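Side-chain contacts in afamin (Homo sapiens, PDB 6FAK), which carries hydrophobic molecules in body fluids, binding vitamin E and keeping lipidated Wnt proteins soluble and active: residues A[344-347]-A[348-351]; A[215-218]-A[219-223]; A[501-505]-A[506-510]; A[538-542]-A[543-547]. One frame throughout, in Å; residues are numbered along the deposited sequence.

Contact 1: A[344-347]-A[348-351]; sequences LSIP and ELLR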
loop_
_atom_site.group_PDB
_atom_site.type_symbol
_atom_site.label_atom_id
_atom_site.label_comp_id
_atom_site.label_asym_id
_atom_site.label_seq_id
_atom_site.Cartn_x
_atom_site.Cartn_y
_atom_site.Cartn_z
ATOM N N LEU A 344 -7.210 7.756 17.440
ATOM C CA LEU A 344 -6.910 8.627 16.286
ATOM C C LEU A 344 -6.146 7.887 15.212
ATOM O O LEU A 344 -5.351 6.958 15.502
ATOM C CB LEU A 344 -6.131 9.884 16.704
ATOM C CG LEU A 344 -6.837 10.810 17.705
ATOM C CD1 LEU A 344 -6.041 12.060 18.012
ATOM C CD2 LEU A 344 -8.252 11.169 17.279
ATOM N N SER A 345 -6.389 8.283 13.970
ATOM C CA SER A 345 -5.628 7.777 12.840
ATOM C C SER A 345 -4.208 8.350 12.821
ATOM O O SER A 345 -3.937 9.361 13.405
ATOM C CB SER A 345 -6.332 8.123 11.537
ATOM O OG SER A 345 -6.209 9.488 11.212
ATOM N N ILE A 346 -3.327 7.675 12.110
ATOM C CA ILE A 346 -1.977 8.159 11.936
ATOM C C ILE A 346 -1.951 9.511 11.213
ATOM O O ILE A 346 -1.280 10.405 11.700
ATOM C CB ILE A 346 -1.040 7.096 11.299
ATOM C CG1 ILE A 346 -1.057 5.764 12.088
ATOM C CG2 ILE A 346 0.379 7.615 11.213
ATOM C CD1 ILE A 346 -0.724 5.851 13.571
ATOM N N PRO A 347 -2.703 9.689 10.094
ATOM C CA PRO A 347 -2.754 11.016 9.445
ATOM C C PRO A 347 -3.305 12.152 10.357
ATOM O O PRO A 347 -2.772 13.258 10.350
ATOM C CB PRO A 347 -3.655 10.785 8.208
ATOM C CG PRO A 347 -3.635 9.347 7.965
ATOM C CD PRO A 347 -3.319 8.643 9.261
ATOM N N GLU A 348 -4.308 11.817 11.204
ATOM C CA GLU A 348 -4.850 12.765 12.153
ATOM C C GLU A 348 -3.764 13.168 13.171
ATOM O O GLU A 348 -3.617 14.313 13.454
ATOM C CB GLU A 348 -6.110 12.260 12.874
ATOM C CG GLU A 348 -6.742 13.369 13.759
ATOM C CD GLU A 348 -7.263 14.580 12.952
ATOM O OE1 GLU A 348 -7.629 14.422 11.759
ATOM O OE2 GLU A 348 -7.369 15.690 13.527
ATOM N N LEU A 349 -3.008 12.212 13.683
ATOM C CA LEU A 349 -1.923 12.548 14.622
ATOM C C LEU A 349 -0.876 13.456 13.972
ATOM O O LEU A 349 -0.423 14.365 14.585
ATOM C CB LEU A 349 -1.255 11.310 15.136
ATOM C CG LEU A 349 -2.147 10.442 16.020
ATOM C CD1 LEU A 349 -1.554 9.074 16.184
ATOM C CD2 LEU A 349 -2.400 11.102 17.361
ATOM N N LEU A 350 -0.517 13.179 12.716
ATOM C CA LEU A 350 0.457 14.015 12.030
ATOM C C LEU A 350 -0.077 15.396 11.705
ATOM O O LEU A 350 0.694 16.333 11.723
ATOM C CB LEU A 350 0.962 13.342 10.745
ATOM C CG LEU A 350 1.543 11.948 11.045
ATOM C CD1 LEU A 350 1.874 11.274 9.715
ATOM C CD2 LEU A 350 2.734 12.009 11.954
ATOM N N ARG A 351 -1.386 15.535 11.392
ATOM C CA ARG A 351 -1.981 16.839 11.261
ATOM C C ARG A 351 -1.871 17.660 12.589
ATOM O O ARG A 351 -1.525 18.845 12.563
ATOM C CB ARG A 351 -3.451 16.761 10.769
ATOM C CG ARG A 351 -3.553 16.310 9.309
ATOM C CD ARG A 351 -4.980 16.436 8.838
ATOM N NE ARG A 351 -5.821 15.363 9.339
ATOM C CZ ARG A 351 -6.059 14.190 8.764
ATOM N NH1 ARG A 351 -5.414 13.822 7.672
ATOM N NH2 ARG A 351 -6.915 13.353 9.316
#
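With chi1 at 74°, Ser-345 sets OG between its own backbone N and carbonyl carbon, where it accepts from Glu-348 N at 3.0 Å. Serine suits this N-cap because its hydroxyl is short enough to replace the missing backbone acceptor, and the same OG is also hydrogen-bonded to Asp-451. Glu-348 holds CG anti to its N (chi1 -174°) and bends at the next bond, so its carboxylate swings away from the cap toward Arg-351. Arg-351 NH2 forms a salt bridge with Glu-348 OE1 at 2.8 Å, and Arg-351 NE reaches the same oxygen at 3.2 Å, a side-on grip with OE1 in the guanidinium plane. Ser-387 adds a bond to OE1, and Asp-451 is a second salt-bridge partner of NH2. Pro-347 O lies 3.6 Å above one face of the guanidinium. Proline fits the first turn, where its nitrogen, lacking a hydrogen, costs no helical bond. Across the cap, Leu-344 CD1 touches Leu-349 CD2 at 3.8 Å; joining the residue before the N-cap to the fourth of the helix, this is a hydrophobic staple. Ile-346, Pro-347 and Leu-350 line a pocket holding a polyether, probably from the crystallisation liquor. Helix 346-363 thus begins wedged between its neighbours: Pro-347 leans on helix 446-462, Ile-346 and Leu-350 on helix 216-225, and both staple leucines on Tyr-337 of helix 326-339.

Contact 2: A[215-218]-A[219-223]; sequences HFIY and IAILS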
loop_
_atom_site.group_PDB
_atom_site.type_symbol
_atom_site.label_atom_id
_atom_site.label_comp_id
_atom_site.label_asym_id
_atom_site.label_seq_id
_atom_site.Cartn_x
_atom_site.Cartn_y
_atom_site.Cartn_z
ATOM N N HIS A 215 9.815 9.718 9.562
ATOM C CA HIS A 215 9.949 8.943 10.820
ATOM C C HIS A 215 9.001 9.407 11.968
ATOM O O HIS A 215 8.850 8.721 13.005
ATOM C CB HIS A 215 11.394 8.923 11.312
ATOM C CG HIS A 215 11.769 10.101 12.151
ATOM N ND1 HIS A 215 12.002 11.351 11.613
ATOM C CD2 HIS A 215 11.965 10.225 13.485
ATOM C CE1 HIS A 215 12.283 12.204 12.583
ATOM N NE2 HIS A 215 12.296 11.544 13.724
ATOM N N PHE A 216 8.327 10.531 11.766
ATOM C CA PHE A 216 7.158 10.857 12.588
ATOM C C PHE A 216 6.012 9.833 12.492
ATOM O O PHE A 216 5.325 9.549 13.493
ATOM C CB PHE A 216 6.729 12.312 12.394
ATOM C CG PHE A 216 7.612 13.260 13.140
ATOM C CD1 PHE A 216 8.911 13.549 12.682
ATOM C CD2 PHE A 216 7.223 13.787 14.350
ATOM C CE1 PHE A 216 9.758 14.409 13.394
ATOM C CE2 PHE A 216 8.072 14.629 15.078
ATOM C CZ PHE A 216 9.334 14.928 14.627
ATOM N N ILE A 217 5.892 9.224 11.316
ATOM C CA ILE A 217 4.968 8.125 11.123
ATOM C C ILE A 217 5.272 6.982 12.087
ATOM O O ILE A 217 4.362 6.445 12.661
ATOM C CB ILE A 217 4.994 7.554 9.672
ATOM C CG1 ILE A 217 4.462 8.575 8.697
ATOM C CG2 ILE A 217 4.168 6.254 9.559
ATOM C CD1 ILE A 217 4.605 8.118 7.256
ATOM N N TYR A 218 6.545 6.608 12.235
ATOM C CA TYR A 218 6.924 5.471 13.055
ATOM C C TYR A 218 6.786 5.822 14.533
ATOM O O TYR A 218 6.449 4.969 15.373
ATOM C CB TYR A 218 8.359 4.939 12.735
ATOM C CG TYR A 218 8.858 5.027 11.285
ATOM C CD1 TYR A 218 8.095 4.516 10.223
ATOM C CD2 TYR A 218 10.128 5.546 10.986
ATOM C CE1 TYR A 218 8.560 4.607 8.896
ATOM C CE2 TYR A 218 10.616 5.594 9.682
ATOM C CZ TYR A 218 9.825 5.142 8.625
ATOM O OH TYR A 218 10.294 5.254 7.319
ATOM N N ILE A 219 7.073 7.070 14.891
ATOM C CA ILE A 219 6.872 7.487 16.286
ATOM C C ILE A 219 5.407 7.345 16.609
ATOM O O ILE A 219 5.034 6.795 17.672
ATOM C CB ILE A 219 7.339 8.937 16.573
ATOM C CG1 ILE A 219 8.863 9.088 16.427
ATOM C CG2 ILE A 219 6.903 9.353 17.996
ATOM C CD1 ILE A 219 9.329 10.527 16.219
ATOM N N ALA A 220 4.553 7.831 15.705
ATOM C CA ALA A 220 3.114 7.795 15.995
ATOM C C ALA A 220 2.598 6.363 16.112
ATOM O O ALA A 220 1.919 6.082 17.050
ATOM C CB ALA A 220 2.299 8.583 14.981
ATOM N N ILE A 221 2.961 5.465 15.175
ATOM C CA ILE A 221 2.475 4.077 15.169
ATOM C C ILE A 221 3.010 3.286 16.364
ATOM O O ILE A 221 2.253 2.553 17.038
ATOM C CB ILE A 221 2.890 3.317 13.883
ATOM C CG1 ILE A 221 2.129 3.849 12.663
ATOM C CG2 ILE A 221 2.613 1.800 14.002
ATOM C CD1 ILE A 221 2.744 3.415 11.334
ATOM N N LEU A 222 4.327 3.366 16.588
ATOM C CA LEU A 222 4.933 2.631 17.726
ATOM C C LEU A 222 4.437 3.099 19.123
ATOM O O LEU A 222 4.299 2.297 20.085
ATOM C CB LEU A 222 6.440 2.661 17.590
ATOM C CG LEU A 222 7.046 2.009 16.328
ATOM C CD1 LEU A 222 8.520 2.278 16.196
ATOM C CD2 LEU A 222 6.814 0.495 16.394
ATOM N N SER A 223 4.214 4.405 19.254
ATOM C CA SER A 223 3.706 4.968 20.515
ATOM C C SER A 223 2.256 4.540 20.784
ATOM O O SER A 223 1.884 4.275 21.919
ATOM C CB SER A 223 3.839 6.508 20.535
ATOM O OG SER A 223 5.168 6.966 20.317
#
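The carbonyl oxygen of Ile-219, whose own N is bound to His-215 O, is gripped twice by Ser-223: the backbone N donates at 3.0 Å and OG at 2.7 Å, from opposite faces of the carbonyl plane. This is alpha-helical packing in the short helix 216-225, inside the pocket region for hydrophobic ligands in the second albumin domain. A serine can live in this greasy setting because its hydroxyl is satisfied by the helix's own backbone. The turns are held by regular bonds four residues apart, such as Ala-220 N to Phe-216 O at 2.9 Å. CD1 of Ile-219 stands 4.3 Å above the Phe-216 ring, over its centre, a broad apolar surface for a methyl group. The small Ala-220 lets Ser-338 of helix 326-339 and Leu-349 of helix 346-363 come close. On another side, the ring of Tyr-218 meets that of Tyr-245 with the planes about 15° apart. Ile-217 and Ile-221, one turn apart, run side by side in the same direction. In Ile-217, CG1 stands beside the backbone N (chi1 -67°) and leaves CG2 anti to it, which turns this methyl along the helix until it meets Ile-221 CD1 at 3.6 Å.

Contact 3: A[501-505]-A[506-510]; sequences PPFSQ and DLFTF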
loop_
_atom_site.group_PDB
_atom_site.type_symbol
_atom_site.label_atom_id
_atom_site.label_comp_id
_atom_site.label_asym_id
_atom_site.label_seq_id
_atom_site.Cartn_x
_atom_site.Cartn_y
_atom_site.Cartn_z
ATOM N N PRO A 501 -9.804 10.744 -25.482
ATOM C CA PRO A 501 -9.676 10.166 -26.809
ATOM C C PRO A 501 -11.035 9.639 -27.297
ATOM O O PRO A 501 -11.995 9.663 -26.557
ATOM C CB PRO A 501 -8.742 9.006 -26.551
ATOM C CG PRO A 501 -9.241 8.485 -25.217
ATOM C CD PRO A 501 -9.540 9.712 -24.424
ATOM N N PRO A 502 -11.127 9.194 -28.568
ATOM C CA PRO A 502 -12.350 8.502 -28.960
ATOM C C PRO A 502 -12.450 7.218 -28.168
ATOM O O PRO A 502 -11.404 6.693 -27.726
ATOM C CB PRO A 502 -12.116 8.156 -30.454
ATOM C CG PRO A 502 -10.889 8.891 -30.860
ATOM C CD PRO A 502 -10.110 9.211 -29.621
ATOM N N PHE A 503 -13.663 6.757 -27.947
ATOM C CA PHE A 503 -13.926 5.483 -27.349
ATOM C C PHE A 503 -14.760 4.647 -28.319
ATOM O O PHE A 503 -15.723 5.145 -28.892
ATOM C CB PHE A 503 -14.728 5.619 -26.065
ATOM C CG PHE A 503 -13.987 6.289 -24.953
ATOM C CD1 PHE A 503 -12.918 5.643 -24.294
ATOM C CD2 PHE A 503 -14.303 7.563 -24.582
ATOM C CE1 PHE A 503 -12.201 6.289 -23.256
ATOM C CE2 PHE A 503 -13.588 8.218 -23.563
ATOM C CZ PHE A 503 -12.573 7.552 -22.888
ATOM N N SER A 504 -14.450 3.382 -28.492
ATOM C CA SER A 504 -15.375 2.602 -29.334
ATOM C C SER A 504 -16.722 2.296 -28.657
ATOM O O SER A 504 -16.843 2.160 -27.446
ATOM C CB SER A 504 -14.774 1.314 -29.853
ATOM O OG SER A 504 -14.416 0.496 -28.793
ATOM N N GLN A 505 -17.727 2.083 -29.507
ATOM C CA GLN A 505 -19.059 1.756 -29.048
ATOM C C GLN A 505 -19.070 0.445 -28.288
ATOM O O GLN A 505 -19.845 0.292 -27.378
ATOM C CB GLN A 505 -20.042 1.782 -30.232
ATOM C CG GLN A 505 -21.500 1.901 -29.845
ATOM C CD GLN A 505 -22.349 2.657 -30.877
ATOM O OE1 GLN A 505 -22.092 3.832 -31.180
ATOM N NE2 GLN A 505 -23.371 1.988 -31.405
ATOM N N ASP A 506 -18.160 -0.461 -28.575
ATOM C CA ASP A 506 -18.070 -1.710 -27.832
ATOM C C ASP A 506 -17.737 -1.591 -26.360
ATOM O O ASP A 506 -18.049 -2.517 -25.602
ATOM C CB ASP A 506 -17.070 -2.685 -28.461
ATOM C CG ASP A 506 -17.316 -4.152 -27.990
ATOM O OD1 ASP A 506 -18.391 -4.717 -28.333
ATOM O OD2 ASP A 506 -16.463 -4.722 -27.260
ATOM N N LEU A 507 -17.090 -0.489 -25.935
ATOM C CA LEU A 507 -16.832 -0.257 -24.490
ATOM C C LEU A 507 -18.131 -0.068 -23.735
ATOM O O LEU A 507 -18.180 -0.199 -22.497
ATOM C CB LEU A 507 -15.954 0.996 -24.290
ATOM C CG LEU A 507 -14.457 0.770 -23.957
ATOM C CD1 LEU A 507 -13.827 -0.323 -24.790
ATOM C CD2 LEU A 507 -13.696 2.062 -24.114
ATOM N N PHE A 508 -19.187 0.310 -24.454
ATOM C CA PHE A 508 -20.448 0.615 -23.804
ATOM C C PHE A 508 -21.550 -0.375 -24.179
ATOM O O PHE A 508 -22.744 -0.108 -23.987
ATOM C CB PHE A 508 -20.838 2.016 -24.158
ATOM C CG PHE A 508 -19.748 3.034 -23.906
ATOM C CD1 PHE A 508 -19.562 3.564 -22.650
ATOM C CD2 PHE A 508 -18.902 3.446 -24.921
ATOM C CE1 PHE A 508 -18.583 4.497 -22.418
ATOM C CE2 PHE A 508 -17.934 4.377 -24.683
ATOM C CZ PHE A 508 -17.768 4.887 -23.419
ATOM N N THR A 509 -21.137 -1.521 -24.698
ATOM C CA THR A 509 -22.065 -2.552 -25.151
ATOM C C THR A 509 -22.019 -3.678 -24.157
ATOM O O THR A 509 -20.960 -4.167 -23.813
ATOM C CB THR A 509 -21.667 -3.087 -26.532
ATOM O OG1 THR A 509 -21.701 -2.003 -27.467
ATOM C CG2 THR A 509 -22.604 -4.176 -26.983
ATOM N N PHE A 510 -23.188 -4.088 -23.709
ATOM C CA PHE A 510 -23.327 -5.227 -22.846
ATOM C C PHE A 510 -23.467 -6.457 -23.743
ATOM O O PHE A 510 -24.268 -6.467 -24.691
ATOM C CB PHE A 510 -24.553 -5.033 -21.973
ATOM C CG PHE A 510 -24.789 -6.153 -21.020
ATOM C CD1 PHE A 510 -25.738 -7.130 -21.311
ATOM C CD2 PHE A 510 -24.055 -6.246 -19.838
ATOM C CE1 PHE A 510 -25.959 -8.175 -20.439
ATOM C CE2 PHE A 510 -24.276 -7.292 -18.954
ATOM C CZ PHE A 510 -25.227 -8.261 -19.255
#
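Three hydrogen bonds fold the chain back where Ser-504 and Gln-505 lead into Leu-507, Phe-508 and Thr-509. Leu-507 N donates to Ser-504 O at 3.1 Å, and Phe-508 N to Gln-505 O at 3.0 Å; both span three residues, as expected of a 3-10 turn. In each the donor stands about 50° out of the carbonyl plane, away from a lone-pair direction, which reflects the tightness of the turn. Thr-509 OG1 supplies the third bond, also to Gln-505 O at 3.0 Å. Its first torsion (chi1 -61°) places OG1 beside its own backbone N and pointing back to the turn. Phe-508 N and Thr-509 OG1 approach Gln-505 O from opposite faces, and threonine suits the place because its hydroxyl ties the chain down just as the turn is left.

The apolar contacts lie around Phe-503. Its CD1 meets Leu-507 CD2 at 3.7 Å, the two side chains passing at a slant, while its CB sits at the edge of the Phe-508 ring, 3.7 Å from CE2. Leu-507 CB covers part of one face of that ring. A polar atom also borders the aromatic group: Ser-504 O is 3.5 Å from Phe-508 CD2.

Strand 503-504 pairs antiparallel with 584-585, which lies in a terminal ENLYFQ sequence that is probably the remnant of a cleavable tag, so this pairing is probably not a feature of the natural protein. Phe-508 meets the ring of Phe-585 there, and Phe-503, Leu-507 and Phe-508 all pack against helix 521-536.

Contact 4: A[538-542]-A[543-547]; sequences HELTD and EELQS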
loop_
_atom_site.group_PDB
_atom_site.type_symbol
_atom_site.label_atom_id
_atom_site.label_comp_id
_atom_site.label_asym_id
_atom_site.label_seq_id
_atom_site.Cartn_x
_atom_site.Cartn_y
_atom_site.Cartn_z
ATOM N N HIS A 538 -17.571 13.751 -19.495
ATOM C CA HIS A 538 -16.979 14.541 -18.405
ATOM C C HIS A 538 -17.653 15.899 -18.145
ATOM O O HIS A 538 -17.632 16.376 -17.002
ATOM C CB HIS A 538 -15.459 14.748 -18.632
ATOM C CG HIS A 538 -15.126 15.615 -19.810
ATOM N ND1 HIS A 538 -14.830 16.960 -19.684
ATOM C CD2 HIS A 538 -15.031 15.336 -21.132
ATOM C CE1 HIS A 538 -14.596 17.470 -20.877
ATOM N NE2 HIS A 538 -14.715 16.517 -21.776
ATOM N N GLU A 539 -18.226 16.493 -19.197
ATOM C CA GLU A 539 -18.967 17.760 -19.112
ATOM C C GLU A 539 -20.230 17.698 -18.234
ATOM O O GLU A 539 -20.579 18.673 -17.582
ATOM C CB GLU A 539 -19.289 18.316 -20.527
ATOM C CG GLU A 539 -20.411 17.632 -21.316
ATOM C CD GLU A 539 -20.039 16.306 -21.990
ATOM O OE1 GLU A 539 -20.922 15.823 -22.753
ATOM O OE2 GLU A 539 -18.913 15.756 -21.801
ATOM N N LEU A 540 -20.883 16.547 -18.205
ATOM C CA LEU A 540 -22.101 16.333 -17.409
ATOM C C LEU A 540 -21.862 16.444 -15.903
ATOM O O LEU A 540 -20.744 16.213 -15.411
ATOM C CB LEU A 540 -22.736 14.943 -17.718
ATOM C CG LEU A 540 -23.246 14.681 -19.140
ATOM C CD1 LEU A 540 -24.134 13.443 -19.159
ATOM C CD2 LEU A 540 -23.941 15.895 -19.747
ATOM N N THR A 541 -22.907 16.827 -15.163
ATOM C CA THR A 541 -22.816 16.884 -13.705
ATOM C C THR A 541 -22.756 15.461 -13.132
ATOM O O THR A 541 -23.212 14.530 -13.759
ATOM C CB THR A 541 -24.038 17.583 -13.020
ATOM O OG1 THR A 541 -25.231 16.818 -13.272
ATOM C CG2 THR A 541 -24.252 19.051 -13.486
ATOM N N ASP A 542 -22.212 15.327 -11.933
ATOM C CA ASP A 542 -22.223 14.060 -11.214
ATOM C C ASP A 542 -23.634 13.407 -11.156
ATOM O O ASP A 542 -23.764 12.203 -11.357
ATOM C CB ASP A 542 -21.723 14.243 -9.797
ATOM C CG ASP A 542 -20.207 14.519 -9.732
ATOM O OD1 ASP A 542 -19.546 14.783 -10.771
ATOM O OD2 ASP A 542 -19.689 14.466 -8.615
ATOM N N GLU A 543 -24.651 14.220 -10.860
ATOM C CA GLU A 543 -26.043 13.742 -10.804
ATOM C C GLU A 543 -26.534 13.207 -12.160
ATOM O O GLU A 543 -27.105 12.135 -12.210
ATOM C CB GLU A 543 -26.970 14.849 -10.275
ATOM C CG GLU A 543 -28.449 14.462 -10.247
ATOM C CD GLU A 543 -29.341 15.545 -9.644
ATOM O OE1 GLU A 543 -29.078 15.956 -8.494
ATOM O OE2 GLU A 543 -30.309 15.970 -10.313
ATOM N N GLU A 544 -26.311 13.954 -13.251
ATOM C CA GLU A 544 -26.618 13.466 -14.588
ATOM C C GLU A 544 -25.911 12.155 -14.940
ATOM O O GLU A 544 -26.507 11.285 -15.586
ATOM C CB GLU A 544 -26.296 14.533 -15.643
ATOM C CG GLU A 544 -27.220 15.753 -15.598
ATOM C CD GLU A 544 -26.706 16.985 -16.342
ATOM O OE1 GLU A 544 -25.495 17.155 -16.582
ATOM O OE2 GLU A 544 -27.550 17.847 -16.641
ATOM N N LEU A 545 -24.628 12.035 -14.557
ATOM C CA LEU A 545 -23.880 10.804 -14.797
ATOM C C LEU A 545 -24.443 9.636 -13.980
ATOM O O LEU A 545 -24.573 8.554 -14.492
ATOM C CB LEU A 545 -22.378 10.984 -14.486
ATOM C CG LEU A 545 -21.688 11.910 -15.487
ATOM C CD1 LEU A 545 -20.384 12.437 -14.913
ATOM C CD2 LEU A 545 -21.429 11.233 -16.797
ATOM N N GLN A 546 -24.757 9.871 -12.723
ATOM C CA GLN A 546 -25.363 8.861 -11.857
ATOM C C GLN A 546 -26.731 8.414 -12.454
ATOM O O GLN A 546 -27.047 7.205 -12.517
ATOM C CB GLN A 546 -25.538 9.435 -10.467
ATOM C CG GLN A 546 -26.222 8.539 -9.453
ATOM C CD GLN A 546 -25.387 7.317 -9.066
ATOM O OE1 GLN A 546 -24.157 7.405 -8.854
ATOM N NE2 GLN A 546 -26.062 6.181 -8.903
ATOM N N SER A 547 -27.510 9.377 -12.935
ATOM C CA SER A 547 -28.795 9.051 -13.540
ATOM C C SER A 547 -28.658 8.186 -14.790
ATOM O O SER A 547 -29.352 7.175 -14.927
ATOM C CB SER A 547 -29.565 10.318 -13.852
ATOM O OG SER A 547 -29.937 11.016 -12.655
#
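Glu-544 reaches back across Thr-541 at a slant. CB lies 3.5 Å from Thr-541 OG1, CG comes to 3.2 Å of that same oxygen, and CD stays beside it. At the tip, OE1 accepts from Thr-541 N at 3.0 Å, met on the anti side of the carboxylate, somewhat out of its plane, and with a nearly straight N-H (167°). OE1 also lies 3.7 Å from Leu-540 CB, where the leucine and glutamate side chains cross at about a right angle. The glutamate gets there because CG stands beside its own backbone N (chi1 -69°) and the chain beyond runs extended. In return, Thr-541 OG1 accepts from Glu-544 N at 3.1 Å. These reciprocal bonds make a capping box at the start of helix 542-560, with Thr-541 as N-cap. Threonine offers a short hydroxyl for the first turn, and a glutamate three residues on is just long enough to return to the cap's own N-H; its negative charge probably also sits well near this end of the helix dipole. A hydrophobic staple accompanies the box: Leu-540, just before the cap, sets CB 3.9 Å from CG of Leu-545. Gln-546 N is bound to Asp-542 O at 2.9 Å, while the Asp-542 carboxylate leaves the turn for helix 376-417, where OD1 forms a salt bridge with Lys-416 and OD2 one with Arg-413.

Overall arrangement
From the N terminus the chain reaches contact 2 first, then contacts 1, 3 and 4. They follow in series: none nests in or crosses another, and each closes only a local turn. Contacts 1 and 2 lie in the second albumin domain and touch, with centres 10 Å apart. Ile-346 CD1 packs on Ile-221 CG1 at 3.6 Å, joining the start of helix 346-363 to helix 216-225. Contacts 3 and 4 belong to the third domain; their nearest atoms are about 8 Å apart. They flank helix 521-536 in sequence, contact 3 preceding it and contact 4 leading from it into helix 542-560. Between the two pairs, the nearest atoms, those of contacts 1 and 4, are about 22 Å apart.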